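Local coordinates for protein D-lactate dehydrogenase (Fermentative) (Pseudomonas aeruginosa, PDB 6ABJ) that probably interconverts pyruvate and D-lactate with NADH as the cofactor, as an allosteric tetramer of the D-isomer specific 2-hydroxyacid dehydrogenase family, at residues T85-Y95 with L108-Y116. Sequence-based numbering, arbitrary orientation.
With ACT (acetate ion), chain D.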
loop_
_atom_site.group_PDB
_atom_site.type_symbol
_atom_site.label_atom_id
_atom_site.label_comp_id
_atom_site.label_asym_id
_atom_site.label_seq_id
_atom_site.Cartn_x
_atom_site.Cartn_y
_atom_site.Cartn_z
ATOM N N THR B 85 28.307 -33.036 -13.463
ATOM C CA THR B 85 27.438 -33.037 -12.300
ATOM C C THR B 85 26.909 -34.426 -12.118
ATOM O O THR B 85 26.513 -35.066 -13.098
ATOM C CB THR B 85 26.317 -31.998 -12.454
ATOM O OG1 THR B 85 26.910 -30.700 -12.469
ATOM C CG2 THR B 85 25.323 -32.116 -11.338
ATOM N N ARG B 86 26.937 -34.943 -10.891
ATOM C CA ARG B 86 26.560 -36.354 -10.673
ATOM C C ARG B 86 25.312 -36.539 -9.829
ATOM O O ARG B 86 24.747 -37.621 -9.811
ATOM C CB ARG B 86 27.727 -37.174 -10.068
ATOM C CG ARG B 86 28.974 -37.321 -10.954
ATOM C CD ARG B 86 30.104 -38.040 -10.178
ATOM N NE ARG B 86 29.688 -39.371 -9.660
ATOM C CZ ARG B 86 30.041 -39.893 -8.470
ATOM N NH1 ARG B 86 30.879 -39.271 -7.636
ATOM N NH2 ARG B 86 29.551 -41.070 -8.106
ATOM N N LEU B 87 24.824 -35.466 -9.187
ATOM C CA LEU B 87 23.601 -35.535 -8.410
ATOM C C LEU B 87 22.851 -34.166 -8.462
ATOM O O LEU B 87 23.471 -33.120 -8.358
ATOM C CB LEU B 87 23.912 -35.898 -6.957
ATOM C CG LEU B 87 22.756 -35.858 -5.958
ATOM C CD1 LEU B 87 21.742 -36.982 -6.091
ATOM C CD2 LEU B 87 23.345 -35.846 -4.570
ATOM N N VAL B 88 21.530 -34.252 -8.612
ATOM C CA VAL B 88 20.652 -33.101 -8.496
ATOM C C VAL B 88 19.896 -33.253 -7.183
ATOM O O VAL B 88 19.151 -34.194 -7.019
ATOM C CB VAL B 88 19.611 -33.119 -9.655
ATOM C CG1 VAL B 88 18.581 -31.981 -9.489
ATOM C CG2 VAL B 88 20.309 -33.012 -11.004
ATOM N N ALA B 89 20.130 -32.348 -6.240
ATOM C CA ALA B 89 19.445 -32.356 -4.948
ATOM C C ALA B 89 18.409 -31.226 -4.987
ATOM O O ALA B 89 18.802 -30.050 -5.129
ATOM C CB ALA B 89 20.398 -32.080 -3.814
ATOM N N LEU B 90 17.128 -31.571 -4.824
ATOM C CA LEU B 90 16.030 -30.540 -4.815
ATOM C C LEU B 90 15.797 -30.186 -3.374
ATOM O O LEU B 90 15.494 -31.067 -2.524
ATOM C CB LEU B 90 14.755 -31.063 -5.393
ATOM C CG LEU B 90 14.836 -31.827 -6.696
ATOM C CD1 LEU B 90 13.502 -32.432 -7.030
ATOM C CD2 LEU B 90 15.302 -30.901 -7.792
ATOM N N ARG B 91 15.947 -28.901 -3.041
ATOM C CA ARG B 91 15.630 -28.425 -1.691
ATOM C C ARG B 91 14.121 -28.095 -1.617
ATOM O O ARG B 91 13.719 -27.027 -1.145
ATOM C CB ARG B 91 16.472 -27.213 -1.268
ATOM C CG ARG B 91 16.476 -26.034 -2.232
ATOM C CD ARG B 91 17.401 -24.927 -1.736
ATOM N NE ARG B 91 17.250 -23.670 -2.474
ATOM C CZ ARG B 91 17.836 -23.394 -3.636
ATOM N NH1 ARG B 91 18.620 -24.288 -4.225
ATOM N NH2 ARG B 91 17.634 -22.216 -4.214
ATOM N N SER B 92 13.305 -29.032 -2.094
ATOM C CA SER B 92 11.871 -28.896 -2.183
ATOM C C SER B 92 11.286 -30.276 -2.064
ATOM O O SER B 92 11.980 -31.296 -2.294
ATOM C CB SER B 92 11.478 -28.296 -3.536
ATOM O OG SER B 92 11.839 -29.119 -4.647
ATOM N N ALA B 93 9.990 -30.342 -1.807
ATOM C CA ALA B 93 9.272 -31.582 -1.959
ATOM C C ALA B 93 8.919 -31.796 -3.408
ATOM O O ALA B 93 9.060 -32.918 -3.931
ATOM C CB ALA B 93 8.035 -31.604 -1.071
ATOM N N GLY B 94 8.462 -30.728 -4.083
ATOM C CA GLY B 94 7.954 -30.876 -5.434
ATOM C C GLY B 94 9.079 -30.989 -6.445
ATOM O O GLY B 94 10.206 -30.534 -6.199
ATOM N N TYR B 95 8.757 -31.597 -7.575
ATOM C CA TYR B 95 9.747 -31.870 -8.651
ATOM C C TYR B 95 9.141 -31.841 -10.064
ATOM O O TYR B 95 9.685 -32.477 -10.963
ATOM C CB TYR B 95 10.446 -33.216 -8.436
ATOM C CG TYR B 95 9.536 -34.336 -8.143
ATOM C CD1 TYR B 95 8.832 -35.016 -9.170
ATOM C CD2 TYR B 95 9.355 -34.752 -6.826
ATOM C CE1 TYR B 95 7.976 -36.047 -8.864
ATOM C CE2 TYR B 95 8.498 -35.791 -6.518
ATOM C CZ TYR B 95 7.856 -36.444 -7.537
ATOM O OH TYR B 95 7.053 -37.438 -7.192
ATOM N N LEU B 108 21.507 -39.559 -13.937
ATOM C CA LEU B 108 21.682 -38.455 -13.010
ATOM C C LEU B 108 20.577 -38.534 -11.947
ATOM O O LEU B 108 19.437 -38.206 -12.248
ATOM C CB LEU B 108 21.566 -37.163 -13.817
ATOM C CG LEU B 108 21.954 -35.826 -13.254
ATOM C CD1 LEU B 108 23.180 -35.886 -12.372
ATOM C CD2 LEU B 108 22.191 -34.877 -14.424
ATOM N N PRO B 109 20.905 -38.989 -10.717
ATOM C CA PRO B 109 19.861 -39.257 -9.721
ATOM C C PRO B 109 19.318 -37.941 -9.135
ATOM O O PRO B 109 19.979 -36.899 -9.233
ATOM C CB PRO B 109 20.562 -40.097 -8.654
ATOM C CG PRO B 109 22.024 -39.827 -8.835
ATOM C CD PRO B 109 22.252 -39.318 -10.226
ATOM N N VAL B 110 18.094 -38.007 -8.643
ATOM C CA VAL B 110 17.401 -36.843 -8.143
ATOM C C VAL B 110 16.946 -37.190 -6.755
ATOM O O VAL B 110 16.387 -38.253 -6.539
ATOM C CB VAL B 110 16.175 -36.506 -9.028
ATOM C CG1 VAL B 110 15.392 -35.374 -8.376
ATOM C CG2 VAL B 110 16.643 -36.085 -10.431
ATOM N N VAL B 111 17.235 -36.336 -5.795
ATOM C CA VAL B 111 16.697 -36.521 -4.460
ATOM C C VAL B 111 15.868 -35.280 -4.045
ATOM O O VAL B 111 16.029 -34.221 -4.620
ATOM C CB VAL B 111 17.814 -36.786 -3.440
ATOM C CG1 VAL B 111 18.383 -38.185 -3.739
ATOM C CG2 VAL B 111 18.835 -35.679 -3.429
ATOM N N HIS B 112 15.044 -35.439 -3.035
ATOM C CA HIS B 112 14.194 -34.328 -2.572
ATOM C C HIS B 112 13.842 -34.433 -1.099
ATOM O O HIS B 112 14.205 -35.389 -0.415
ATOM C CB HIS B 112 12.928 -34.335 -3.403
ATOM C CG HIS B 112 11.899 -35.321 -2.966
ATOM N ND1 HIS B 112 10.549 -35.084 -3.142
ATOM C CD2 HIS B 112 12.001 -36.578 -2.481
ATOM C CE1 HIS B 112 9.873 -36.145 -2.722
ATOM N NE2 HIS B 112 10.726 -37.055 -2.297
ATOM N N VAL B 113 13.122 -33.420 -0.614
ATOM C CA VAL B 113 12.590 -33.380 0.730
ATOM C C VAL B 113 11.220 -34.045 0.696
ATOM O O VAL B 113 10.335 -33.570 -0.030
ATOM C CB VAL B 113 12.504 -31.901 1.203
ATOM C CG1 VAL B 113 11.941 -31.863 2.615
ATOM C CG2 VAL B 113 13.881 -31.274 1.123
ATOM N N PRO B 114 10.992 -35.106 1.515
ATOM C CA PRO B 114 9.752 -35.831 1.382
ATOM C C PRO B 114 8.521 -35.046 1.846
ATOM O O PRO B 114 7.456 -35.275 1.311
ATOM C CB PRO B 114 9.942 -37.065 2.260
ATOM C CG PRO B 114 11.072 -36.758 3.175
ATOM C CD PRO B 114 11.839 -35.602 2.611
ATOM N N ALA B 115 8.669 -34.167 2.840
ATOM C CA ALA B 115 7.524 -33.449 3.471
ATOM C C ALA B 115 8.056 -32.226 4.223
ATOM O O ALA B 115 9.136 -32.288 4.771
ATOM C CB ALA B 115 6.826 -34.339 4.460
ATOM N N TYR B 116 7.275 -31.133 4.271
ATOM C CA TYR B 116 7.634 -29.956 5.023
ATOM C C TYR B 116 7.137 -30.078 6.442
ATOM O O TYR B 116 6.208 -30.842 6.711
ATOM C CB TYR B 116 7.008 -28.724 4.368
ATOM C CG TYR B 116 7.528 -28.445 2.960
ATOM C CD1 TYR B 116 8.878 -28.259 2.736
ATOM C CD2 TYR B 116 6.670 -28.406 1.858
ATOM C CE1 TYR B 116 9.363 -27.996 1.470
ATOM C CE2 TYR B 116 7.178 -28.191 0.589
ATOM C CZ TYR B 116 8.520 -27.981 0.415
ATOM O OH TYR B 116 9.034 -27.747 -0.840
HETATM C C ACT D . 7.268 -27.190 -3.710
HETATM O O ACT D . 6.535 -27.402 -4.699
HETATM O OXT ACT D . 7.598 -28.102 -2.921
HETATM C CH3 ACT D . 7.768 -25.798 -3.460
#
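V88 and A89 pair with V110 and V111 as parallel strands, the second at the edge of the five-stranded sheet and reached by a beta-alpha-beta crossover through helix 100-105. Three backbone bonds join them: V88 N to P109 O, V111 N to V88 O and L90 N to V111 O. Beyond the strands V113 N reaches S92 O, standing above that carbonyl's plane.

Apolar contacts fall on both faces: on that of V88 and V110, L90 CD1 meets V110 CG1 at 3.7 Å and V88 CG2 rests on L108 CG (4.0 Å), these two side chains crossing at about a right angle; on that of A89 and V111, V111 CG2 packs on A89 and L87 CD1.

With CG of H112 between its own N and carbonyl carbon (chi1 81°), ND1 points at A93 O, 2.7 Å away, in the ring plane and on a carbonyl lone pair. Y95 and H112 form an offset edge-to-face pair, the Y95 edge toward the H112 face, planes at 69°.

Y116 OH accepts the A93 N hydrogen (2.9 Å) and gives its own to OXT (2.6 Å) of an acetate, probably from the crystallisation liquor; G94 N also holds OXT. The Y116 ring stacks on F314, an NADH-binding residue. G94 N, from the loop after strand 87-90, and Y116 OH thus both donate to one anion near the cofactor site, consistent with a place where a substrate carboxylate could bind.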